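Side-chain contacts in erythrocyte membrane protein 1 (Plasmodium falciparum, PDB 6S8T), which probably binds host cell-surface receptors, this chain being the ICAM-1-binding DBLbeta domain of a much larger PfEMP1 adhesin: residues A[35-38]-A[39-42]; A[250-253]-A[254-258]; A[236-239]-A[240-243]; A[125-128]-A[129-132]. All coordinates share one frame; numbering follows the deposited sequence.

Contact 1. Residues A[35-38]-A[39-42]; sequences GLAK and LRAD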
loop_
_atom_site.group_PDB
_atom_site.type_symbol
_atom_site.label_atom_id
_atom_site.label_comp_id
_atom_site.label_asym_id
_atom_site.label_seq_id
_atom_site.Cartn_x
_atom_site.Cartn_y
_atom_site.Cartn_z
ATOM N N GLY A 35 -27.451 -7.660 -0.337
ATOM C CA GLY A 35 -28.023 -6.521 0.353
ATOM C C GLY A 35 -27.213 -5.244 0.268
ATOM O O GLY A 35 -27.025 -4.561 1.278
ATOM N N LEU A 36 -26.739 -4.907 -0.935
ATOM C CA LEU A 36 -25.979 -3.674 -1.121
ATOM C C LEU A 36 -26.787 -2.451 -0.704
ATOM O O LEU A 36 -26.242 -1.503 -0.128
ATOM C CB LEU A 36 -25.543 -3.550 -2.580
ATOM C CG LEU A 36 -24.950 -2.223 -3.054
ATOM C CD1 LEU A 36 -23.582 -1.989 -2.445
ATOM C CD2 LEU A 36 -24.877 -2.194 -4.572
ATOM N N ALA A 37 -28.092 -2.456 -0.984
ATOM C CA ALA A 37 -28.922 -1.302 -0.658
ATOM C C ALA A 37 -29.139 -1.163 0.842
ATOM O O ALA A 37 -29.230 -0.041 1.352
ATOM C CB ALA A 37 -30.263 -1.402 -1.379
ATOM N N LYS A 38 -29.228 -2.280 1.563
ATOM C CA LYS A 38 -29.410 -2.232 3.007
ATOM C C LYS A 38 -28.134 -1.878 3.757
ATOM O O LYS A 38 -28.187 -1.689 4.976
ATOM C CB LYS A 38 -29.944 -3.573 3.519
ATOM C CG LYS A 38 -31.346 -3.914 3.044
ATOM C CD LYS A 38 -31.857 -5.180 3.714
ATOM C CE LYS A 38 -33.278 -5.500 3.279
ATOM N NZ LYS A 38 -33.829 -6.686 3.997
ATOM N N LEU A 39 -26.997 -1.784 3.070
ATOM C CA LEU A 39 -25.721 -1.517 3.716
ATOM C C LEU A 39 -25.223 -0.095 3.490
ATOM O O LEU A 39 -24.134 0.248 3.968
ATOM C CB LEU A 39 -24.671 -2.527 3.234
ATOM C CG LEU A 39 -24.947 -3.989 3.612
ATOM C CD1 LEU A 39 -24.051 -4.937 2.838
ATOM C CD2 LEU A 39 -24.774 -4.202 5.105
ATOM N N ARG A 40 -25.981 0.736 2.777
ATOM C CA ARG A 40 -25.632 2.144 2.626
ATOM C C ARG A 40 -25.757 2.844 3.975
ATOM O O ARG A 40 -26.835 2.851 4.580
ATOM C CB ARG A 40 -26.532 2.805 1.584
ATOM C CG ARG A 40 -26.285 2.320 0.159
ATOM C CD ARG A 40 -27.235 2.964 -0.845
ATOM N NE ARG A 40 -28.583 2.403 -0.780
ATOM C CZ ARG A 40 -29.607 2.977 -0.155
ATOM N NH1 ARG A 40 -29.446 4.139 0.462
ATOM N NH2 ARG A 40 -30.794 2.389 -0.150
ATOM N N ALA A 41 -24.658 3.428 4.447
ATOM C CA ALA A 41 -24.577 3.957 5.799
ATOM C C ALA A 41 -24.472 5.477 5.795
ATOM O O ALA A 41 -24.184 6.107 4.774
ATOM C CB ALA A 41 -23.381 3.357 6.545
ATOM N N ASP A 42 -24.714 6.059 6.969
ATOM C CA ASP A 42 -24.606 7.499 7.179
ATOM C C ASP A 42 -24.075 7.729 8.584
ATOM O O ASP A 42 -24.710 7.321 9.561
ATOM C CB ASP A 42 -25.958 8.195 6.991
ATOM C CG ASP A 42 -25.894 9.693 7.263
ATOM O OD1 ASP A 42 -24.779 10.255 7.322
ATOM O OD2 ASP A 42 -26.969 10.309 7.424
#
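The contact between Leu-36 and Leu-39, with Gly-35 and Arg-40 on its flanks, is a local one round a tight turn, in the loop that follows helix 16-32. One backbone bond closes it: Leu-39 N donates to Leu-36 O at 3.3 Å, with an N-H...O angle of 153°. The donor stands above the carbonyl plane of Leu-36 rather than within it.

Leu-39 carries the apolar side. Its CG lies beside the backbone N (chi1 -64°), which turns the branch back over the start of the turn, and CG comes within 3.2 Å of Gly-35 O while CD1 is 3.4 Å from that same oxygen. Leucine suits the place because the residue is buried: its side chain also meets Ile-138 of helix 137-163 and Asp-251 and Ala-255 of helix 246-268. Leu-36, its CB directed away from Leu-39, packs on Gln-28 and Ala-31 of helix 16-32 and on Glu-254 and Ala-255 of helix 246-268.

On the exposed side Arg-40 folds back at chi3 (-75°) and lays one face of its guanidinium over Ala-37 O. NE and NH2 are each 3.3 Å from Ala-37 O, but the N-H groups are badly aimed: the oxygen faces the flat of the guanidinium and no hydrogen bond forms; any electrostatic gain is probably modest. The small Ala-37 side chain leaves its CB 4.0 Å from Arg-40 NH2. Lys-38 stretches outward, its long polar chain fitting an exposed corner. With Ala-37 and Lys-38 both in helical backbone conformation between the bonded ends, residues 36-39 form a type I beta turn.

Contact 2. Residues A[250-253]-A[254-258]; sequences EDWW and EANRH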
loop_
_atom_site.group_PDB
_atom_site.type_symbol
_atom_site.label_atom_id
_atom_site.label_comp_id
_atom_site.label_asym_id
_atom_site.label_seq_id
_atom_site.Cartn_x
_atom_site.Cartn_y
_atom_site.Cartn_z
ATOM N N GLU A 250 -17.324 -7.446 2.126
ATOM C CA GLU A 250 -17.100 -6.935 0.776
ATOM C C GLU A 250 -18.240 -6.025 0.337
ATOM O O GLU A 250 -18.005 -4.971 -0.268
ATOM C CB GLU A 250 -16.938 -8.095 -0.214
ATOM C CG GLU A 250 -15.603 -8.831 -0.134
ATOM C CD GLU A 250 -15.570 -10.113 -0.962
ATOM O OE1 GLU A 250 -16.631 -10.536 -1.474
ATOM O OE2 GLU A 250 -14.476 -10.703 -1.097
ATOM N N ASP A 251 -19.482 -6.416 0.636
ATOM C CA ASP A 251 -20.635 -5.624 0.216
ATOM C C ASP A 251 -20.721 -4.310 0.988
ATOM O O ASP A 251 -21.041 -3.266 0.408
ATOM C CB ASP A 251 -21.916 -6.439 0.387
ATOM C CG ASP A 251 -21.980 -7.644 -0.550
ATOM O OD1 ASP A 251 -21.065 -7.816 -1.381
ATOM O OD2 ASP A 251 -22.952 -8.419 -0.450
ATOM N N TRP A 252 -20.447 -4.341 2.298
ATOM C CA TRP A 252 -20.442 -3.104 3.076
ATOM C C TRP A 252 -19.416 -2.119 2.529
ATOM O O TRP A 252 -19.676 -0.912 2.468
ATOM C CB TRP A 252 -20.163 -3.396 4.552
ATOM C CG TRP A 252 -20.293 -2.182 5.443
ATOM C CD1 TRP A 252 -21.404 -1.782 6.129
ATOM C CD2 TRP A 252 -19.275 -1.213 5.734
ATOM N NE1 TRP A 252 -21.140 -0.630 6.831
ATOM C CE2 TRP A 252 -19.840 -0.259 6.605
ATOM C CE3 TRP A 252 -17.940 -1.060 5.343
ATOM C CZ2 TRP A 252 -19.119 0.831 7.091
ATOM C CZ3 TRP A 252 -17.224 0.025 5.828
ATOM C CH2 TRP A 252 -17.816 0.955 6.690
ATOM N N TRP A 253 -18.247 -2.613 2.119
ATOM C CA TRP A 253 -17.250 -1.726 1.532
ATOM C C TRP A 253 -17.748 -1.128 0.220
ATOM O O TRP A 253 -17.588 0.076 -0.014
ATOM C CB TRP A 253 -15.929 -2.473 1.327
ATOM C CG TRP A 253 -14.850 -1.605 0.754
ATOM C CD1 TRP A 253 -14.335 -1.663 -0.512
ATOM C CD2 TRP A 253 -14.169 -0.528 1.414
ATOM N NE1 TRP A 253 -13.370 -0.696 -0.674
ATOM C CE2 TRP A 253 -13.251 0.013 0.493
ATOM C CE3 TRP A 253 -14.244 0.026 2.697
ATOM C CZ2 TRP A 253 -12.413 1.081 0.812
ATOM C CZ3 TRP A 253 -13.412 1.090 3.013
ATOM C CH2 TRP A 253 -12.508 1.603 2.075
ATOM N N GLU A 254 -18.376 -1.946 -0.636
ATOM C CA GLU A 254 -18.900 -1.439 -1.903
ATOM C C GLU A 254 -19.944 -0.354 -1.684
ATOM O O GLU A 254 -20.031 0.604 -2.462
ATOM C CB GLU A 254 -19.504 -2.580 -2.723
ATOM C CG GLU A 254 -18.479 -3.495 -3.353
ATOM C CD GLU A 254 -17.543 -2.747 -4.275
ATOM O OE1 GLU A 254 -18.038 -2.008 -5.157
ATOM O OE2 GLU A 254 -16.311 -2.885 -4.102
ATOM N N ALA A 255 -20.755 -0.495 -0.636
ATOM C CA ALA A 255 -21.820 0.463 -0.375
ATOM C C ALA A 255 -21.294 1.793 0.152
ATOM O O ALA A 255 -21.934 2.829 -0.058
ATOM C CB ALA A 255 -22.821 -0.131 0.617
ATOM N N ASN A 256 -20.141 1.796 0.828
ATOM C CA ASN A 256 -19.691 2.988 1.539
ATOM C C ASN A 256 -18.274 3.429 1.184
ATOM O O ASN A 256 -17.754 4.347 1.827
ATOM C CB ASN A 256 -19.786 2.769 3.054
ATOM C CG ASN A 256 -21.191 2.434 3.508
ATOM O OD1 ASN A 256 -22.090 3.274 3.457
ATOM N ND2 ASN A 256 -21.387 1.201 3.965
ATOM N N ARG A 257 -17.637 2.816 0.181
ATOM C CA ARG A 257 -16.250 3.159 -0.121
ATOM C C ARG A 257 -16.105 4.609 -0.565
ATOM O O ARG A 257 -15.074 5.237 -0.295
ATOM C CB ARG A 257 -15.686 2.221 -1.190
ATOM C CG ARG A 257 -16.424 2.273 -2.517
ATOM C CD ARG A 257 -15.973 1.159 -3.455
ATOM N NE ARG A 257 -14.607 1.341 -3.934
ATOM C CZ ARG A 257 -14.286 2.037 -5.021
ATOM N NH1 ARG A 257 -15.235 2.621 -5.741
ATOM N NH2 ARG A 257 -13.018 2.152 -5.388
ATOM N N HIS A 258 -17.119 5.164 -1.236
ATOM C CA HIS A 258 -16.989 6.534 -1.718
ATOM C C HIS A 258 -17.041 7.540 -0.574
ATOM O O HIS A 258 -16.287 8.520 -0.572
ATOM C CB HIS A 258 -18.067 6.864 -2.744
ATOM C CG HIS A 258 -18.057 8.304 -3.147
ATOM N ND1 HIS A 258 -17.072 8.840 -3.950
ATOM C CD2 HIS A 258 -18.869 9.333 -2.810
ATOM C CE1 HIS A 258 -17.296 10.132 -4.113
ATOM N NE2 HIS A 258 -18.379 10.456 -3.429
HETATM O O HOH W 1 -15.265 -4.907 -2.057
#
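Glu-254 N donates to Glu-250 O at 3.1 Å and Ala-255 N to Asp-251 O at 3.0 Å, the regular bonds of helix 246-268. A water donates to both Glu-250 O and Glu-254 OE2, the carboxylate folding back at chi2 (-59°); OE2 also bonds the hydroxyl of Tyr-290.

The next turn is less regular. Trp-252 O receives weak bonds from Ala-255 N, Asn-256 N and Asn-256 ND2, the last at 3.1 Å. The same ND2 sits over one face of the Trp-252 indole, 3.3 Å above its plane and toward the rim, with amide and ring 51° apart. Asparagine suits this place because its amide can also serve the neighbouring loop: OD1 accepts from Ala-41 N and ND2 donates to Leu-39 O. Beyond Asn-256, Trp-252 packs on Leu-141 and Leu-142.

Trp-253 meets Arg-257 through a CH-pi contact, CB of Arg-257 lying 3.8 Å from the centroid of the Trp-253 five-membered ring and 18° off its normal. The indole NE1 lies at the edge of the guanidinium, and the two share one acid: Asp-289 takes Trp-253 NE1 and forms a salt bridge with Arg-257 NH2.

A largely buried stretch of helix thus carries several polar ends, and those described here have partners; the shared carboxylate of Asp-289 probably fixes the rotation of indole and arginine together.

Contact 3. Residues A[236-239]-A[240-243]; sequences KGDE and KNNP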
loop_
_atom_site.group_PDB
_atom_site.type_symbol
_atom_site.label_atom_id
_atom_site.label_comp_id
_atom_site.label_asym_id
_atom_site.label_seq_id
_atom_site.Cartn_x
_atom_site.Cartn_y
_atom_site.Cartn_z
ATOM N N LYS A 236 -26.274 -16.579 4.105
ATOM C CA LYS A 236 -26.301 -17.825 4.864
ATOM C C LYS A 236 -24.936 -18.503 4.838
ATOM O O LYS A 236 -24.330 -18.672 3.775
ATOM C CB LYS A 236 -27.367 -18.764 4.300
ATOM C CG LYS A 236 -28.788 -18.242 4.429
ATOM C CD LYS A 236 -29.802 -19.239 3.883
ATOM C CE LYS A 236 -31.221 -18.704 4.012
ATOM N NZ LYS A 236 -32.240 -19.681 3.541
ATOM N N GLY A 237 -24.452 -18.888 6.018
ATOM C CA GLY A 237 -23.161 -19.536 6.121
ATOM C C GLY A 237 -21.968 -18.629 5.926
ATOM O O GLY A 237 -20.858 -19.122 5.708
ATOM N N ASP A 238 -22.159 -17.310 6.005
ATOM C CA ASP A 238 -21.057 -16.384 5.770
ATOM C C ASP A 238 -20.024 -16.414 6.890
ATOM O O ASP A 238 -18.878 -16.012 6.668
ATOM C CB ASP A 238 -21.596 -14.962 5.590
ATOM C CG ASP A 238 -20.655 -14.071 4.794
ATOM O OD1 ASP A 238 -19.715 -14.598 4.159
ATOM O OD2 ASP A 238 -20.854 -12.837 4.805
ATOM N N GLU A 239 -20.395 -16.881 8.085
ATOM C CA GLU A 239 -19.416 -17.004 9.157
ATOM C C GLU A 239 -18.437 -18.149 8.919
ATOM O O GLU A 239 -17.376 -18.180 9.550
ATOM C CB GLU A 239 -20.122 -17.188 10.505
ATOM C CG GLU A 239 -20.833 -18.523 10.679
ATOM C CD GLU A 239 -22.200 -18.564 10.019
ATOM O OE1 GLU A 239 -22.581 -17.579 9.353
ATOM O OE2 GLU A 239 -22.897 -19.589 10.170
ATOM N N LYS A 240 -18.767 -19.086 8.026
ATOM C CA LYS A 240 -17.851 -20.170 7.697
ATOM C C LYS A 240 -16.726 -19.726 6.772
ATOM O O LYS A 240 -15.678 -20.378 6.739
ATOM C CB LYS A 240 -18.602 -21.329 7.038
ATOM C CG LYS A 240 -19.776 -21.871 7.836
ATOM C CD LYS A 240 -20.353 -23.115 7.168
ATOM C CE LYS A 240 -21.603 -23.607 7.880
ATOM N NZ LYS A 240 -22.096 -24.894 7.312
ATOM N N ASN A 241 -16.923 -18.645 6.022
ATOM C CA ASN A 241 -15.907 -18.175 5.096
ATOM C C ASN A 241 -14.657 -17.721 5.840
ATOM O O ASN A 241 -14.687 -17.406 7.033
ATOM C CB ASN A 241 -16.443 -17.027 4.243
ATOM C CG ASN A 241 -17.345 -17.503 3.130
ATOM O OD1 ASN A 241 -16.873 -18.016 2.118
ATOM N ND2 ASN A 241 -18.648 -17.333 3.306
ATOM N N ASN A 242 -13.548 -17.693 5.113
ATOM C CA ASN A 242 -12.283 -17.169 5.624
ATOM C C ASN A 242 -11.828 -16.040 4.710
ATOM O O ASN A 242 -11.497 -16.297 3.536
ATOM C CB ASN A 242 -11.221 -18.264 5.700
ATOM C CG ASN A 242 -9.928 -17.780 6.329
ATOM O OD1 ASN A 242 -9.905 -16.764 7.024
ATOM N ND2 ASN A 242 -8.845 -18.508 6.088
ATOM N N PRO A 243 -11.798 -14.781 5.174
ATOM C CA PRO A 243 -12.104 -14.322 6.536
ATOM C C PRO A 243 -13.590 -14.426 6.892
ATOM O O PRO A 243 -14.422 -14.513 5.987
ATOM C CB PRO A 243 -11.651 -12.860 6.514
ATOM C CG PRO A 243 -11.820 -12.444 5.102
ATOM C CD PRO A 243 -11.484 -13.657 4.274
#
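Asp-238 and Asn-241 form the close side of this turn, whereas Glu-239 and Lys-240 make its solvent side. Two successive backbone bonds shape it: Lys-240 N donates to Gly-237 O at 3.1 Å, and Asn-241 N reaches Asp-238 O more weakly, at 3.3 Å. Residues 238, 239 and 240 all have helical backbone angles, which gives two overlapping type I turns. Gly-237, with positive phi (73°), leads the chain into them, a conformation that glycine adopts readily.

On the closer side, next to buried Asp-238, the amide of Asn-241 swings back across the turn, ND2 lying 3.1 Å from Asp-238 OD1 in a weak, bent bond (N-H...O 120°), with carboxylate and amide planes 77° apart. Asp-238 is drawn mainly by other partners: OD2 accepts from Leu-248 N, and OD1 receives a weak bond from Gln-247 N, both in the first turn of helix 246-268. Aspartate suits this spot because its short chain sets two acceptors before those backbone N-H groups.

The outer side is looser. Lys-240 rests its CB 3.4 Å from Gly-237 O, then runs extended away from the turn. Glu-239, its chain bent at chi2, turns its carboxylate to a salt bridge with Lys-219 of helix 202-221; its OE2 is 6.1 Å from Lys-240 NZ, too far for a direct ion pair.

Through its bonds to the N-H groups of the helix start, Asp-238 ties this loop to the helix it precedes, with Asn-241 adding a minor grip; the polarity of that helix end would probably favour the ionised carboxylate.

Contact 4. Residues A[125-128]-A[129-132]; sequences NLNV and SWVT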
loop_
_atom_site.group_PDB
_atom_site.type_symbol
_atom_site.label_atom_id
_atom_site.label_comp_id
_atom_site.label_asym_id
_atom_site.label_seq_id
_atom_site.Cartn_x
_atom_site.Cartn_y
_atom_site.Cartn_z
ATOM N N ASN A 125 -9.121 0.008 19.370
ATOM C CA ASN A 125 -9.636 0.066 20.733
ATOM C C ASN A 125 -11.132 0.362 20.748
ATOM O O ASN A 125 -11.617 1.178 21.535
ATOM C CB ASN A 125 -8.875 1.104 21.557
ATOM C CG ASN A 125 -7.394 0.799 21.651
ATOM O OD1 ASN A 125 -6.968 -0.024 22.461
ATOM N ND2 ASN A 125 -6.598 1.466 20.824
ATOM N N LEU A 126 -11.885 -0.305 19.877
ATOM C CA LEU A 126 -13.326 -0.114 19.840
ATOM C C LEU A 126 -13.996 -0.791 21.032
ATOM O O LEU A 126 -13.526 -1.806 21.550
ATOM C CB LEU A 126 -13.912 -0.670 18.540
ATOM C CG LEU A 126 -13.740 0.140 17.252
ATOM C CD1 LEU A 126 -14.378 -0.590 16.082
ATOM C CD2 LEU A 126 -14.338 1.532 17.403
ATOM N N ASN A 127 -15.106 -0.203 21.469
ATOM C CA ASN A 127 -16.011 -0.833 22.427
ATOM C C ASN A 127 -17.169 -1.401 21.616
ATOM O O ASN A 127 -18.054 -0.660 21.178
ATOM C CB ASN A 127 -16.487 0.166 23.477
ATOM C CG ASN A 127 -17.411 -0.464 24.504
ATOM O OD1 ASN A 127 -18.624 -0.537 24.303
ATOM N ND2 ASN A 127 -16.840 -0.922 25.612
ATOM N N VAL A 128 -17.155 -2.721 21.407
ATOM C CA VAL A 128 -18.123 -3.356 20.520
ATOM C C VAL A 128 -19.551 -3.207 21.025
ATOM O O VAL A 128 -20.498 -3.333 20.241
ATOM C CB VAL A 128 -17.772 -4.845 20.320
ATOM C CG1 VAL A 128 -16.408 -4.985 19.662
ATOM C CG2 VAL A 128 -17.811 -5.585 21.651
ATOM N N SER A 129 -19.735 -2.944 22.319
ATOM C CA SER A 129 -21.080 -2.702 22.832
ATOM C C SER A 129 -21.618 -1.365 22.338
ATOM O O SER A 129 -22.765 -1.274 21.887
ATOM C CB SER A 129 -21.084 -2.754 24.360
ATOM O OG SER A 129 -20.773 -4.055 24.826
ATOM N N TRP A 130 -20.796 -0.312 22.406
ATOM C CA TRP A 130 -21.245 1.007 21.970
ATOM C C TRP A 130 -21.562 1.027 20.480
ATOM O O TRP A 130 -22.396 1.823 20.032
ATOM C CB TRP A 130 -20.186 2.060 22.301
ATOM C CG TRP A 130 -20.088 2.397 23.765
ATOM C CD1 TRP A 130 -20.923 1.985 24.764
ATOM C CD2 TRP A 130 -19.093 3.220 24.389
ATOM N NE1 TRP A 130 -20.512 2.501 25.969
ATOM C CE2 TRP A 130 -19.390 3.260 25.766
ATOM C CE3 TRP A 130 -17.980 3.924 23.918
ATOM C CZ2 TRP A 130 -18.614 3.978 26.676
ATOM C CZ3 TRP A 130 -17.212 4.636 24.823
ATOM C CH2 TRP A 130 -17.533 4.657 26.185
ATOM N N VAL A 131 -20.919 0.158 19.701
ATOM C CA VAL A 131 -21.157 0.135 18.263
ATOM C C VAL A 131 -22.459 -0.586 17.924
ATOM O O VAL A 131 -23.160 -0.194 16.984
ATOM C CB VAL A 131 -19.954 -0.504 17.547
ATOM C CG1 VAL A 131 -20.147 -0.485 16.038
ATOM C CG2 VAL A 131 -18.668 0.211 17.930
ATOM N N THR A 132 -22.823 -1.626 18.681
ATOM C CA THR A 132 -23.895 -2.525 18.280
ATOM C C THR A 132 -25.120 -2.521 19.184
ATOM O O THR A 132 -26.182 -2.968 18.737
ATOM C CB THR A 132 -23.376 -3.969 18.198
ATOM O OG1 THR A 132 -22.890 -4.378 19.483
ATOM C CG2 THR A 132 -22.253 -4.079 17.177
#
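An asparagine N-cap starts the short helix 128-132: Asn-127 sits just before it and its OD1 accepts from Trp-130 N at 2.9 Å. The bond is fairly straight (N-H...O 149°), and the donor lies in the carbonyl plane of the side-chain amide. With CG anti to the backbone N (chi1 -179°), the amide is swung over the opening of the helix, where the first N-H groups have no carbonyl of a preceding turn to meet. Asparagine suits the position because its short chain can bring a carbonyl oxygen to that place.

The same oxygen lies over one face of the Trp-130 indole, 3.3 Å above its plane and toward the rim, nearest to CG; amide and ring are 43° apart. Beyond this, Trp-130 rests on Lys-50 and Asn-69 of neighbouring loops.

Asn-127 O takes a weak bond from Val-131 N, and CG2 of Val-131 touches that oxygen at 3.4 Å. At the far end Val-128 O is held by Thr-132, through a short bond from the hydroxyl OG1 at 2.7 Å and a weak one from the backbone N at 3.3 Å. Threonine does this with OG1 placed between its own N and carbonyl carbon, turned back along the helix.

Buried Val-131, meeting Ser-140, faces helix 137-163. The whole is typical of an N-capped single-turn helix with a threonine hydroxyl bonded back to a carbonyl four residues earlier.

Overall arrangement
Along the chain the order is contact 1, contact 4, contact 3, contact 2; all lie on the same side of the chain's centre. Only contacts 1 and 2 touch: their centres are 8 Å apart, and the loop of residues 35-42 lies on helix 246-268. Contact 3, in the loop leading into that helix, is about 18 Å from contact 2 between centres, and contact 4 is about 20 Å from contact 2, centre to centre. Helix 137-163 links contacts 1, 2 and 4, touching side chains of each, while helix 202-221 receives side chains from contacts 3 and 4. The loops and short helix of contacts 1, 3 and 4 are thus fastened round the long helices of this DBL domain, one of which carries contact 2.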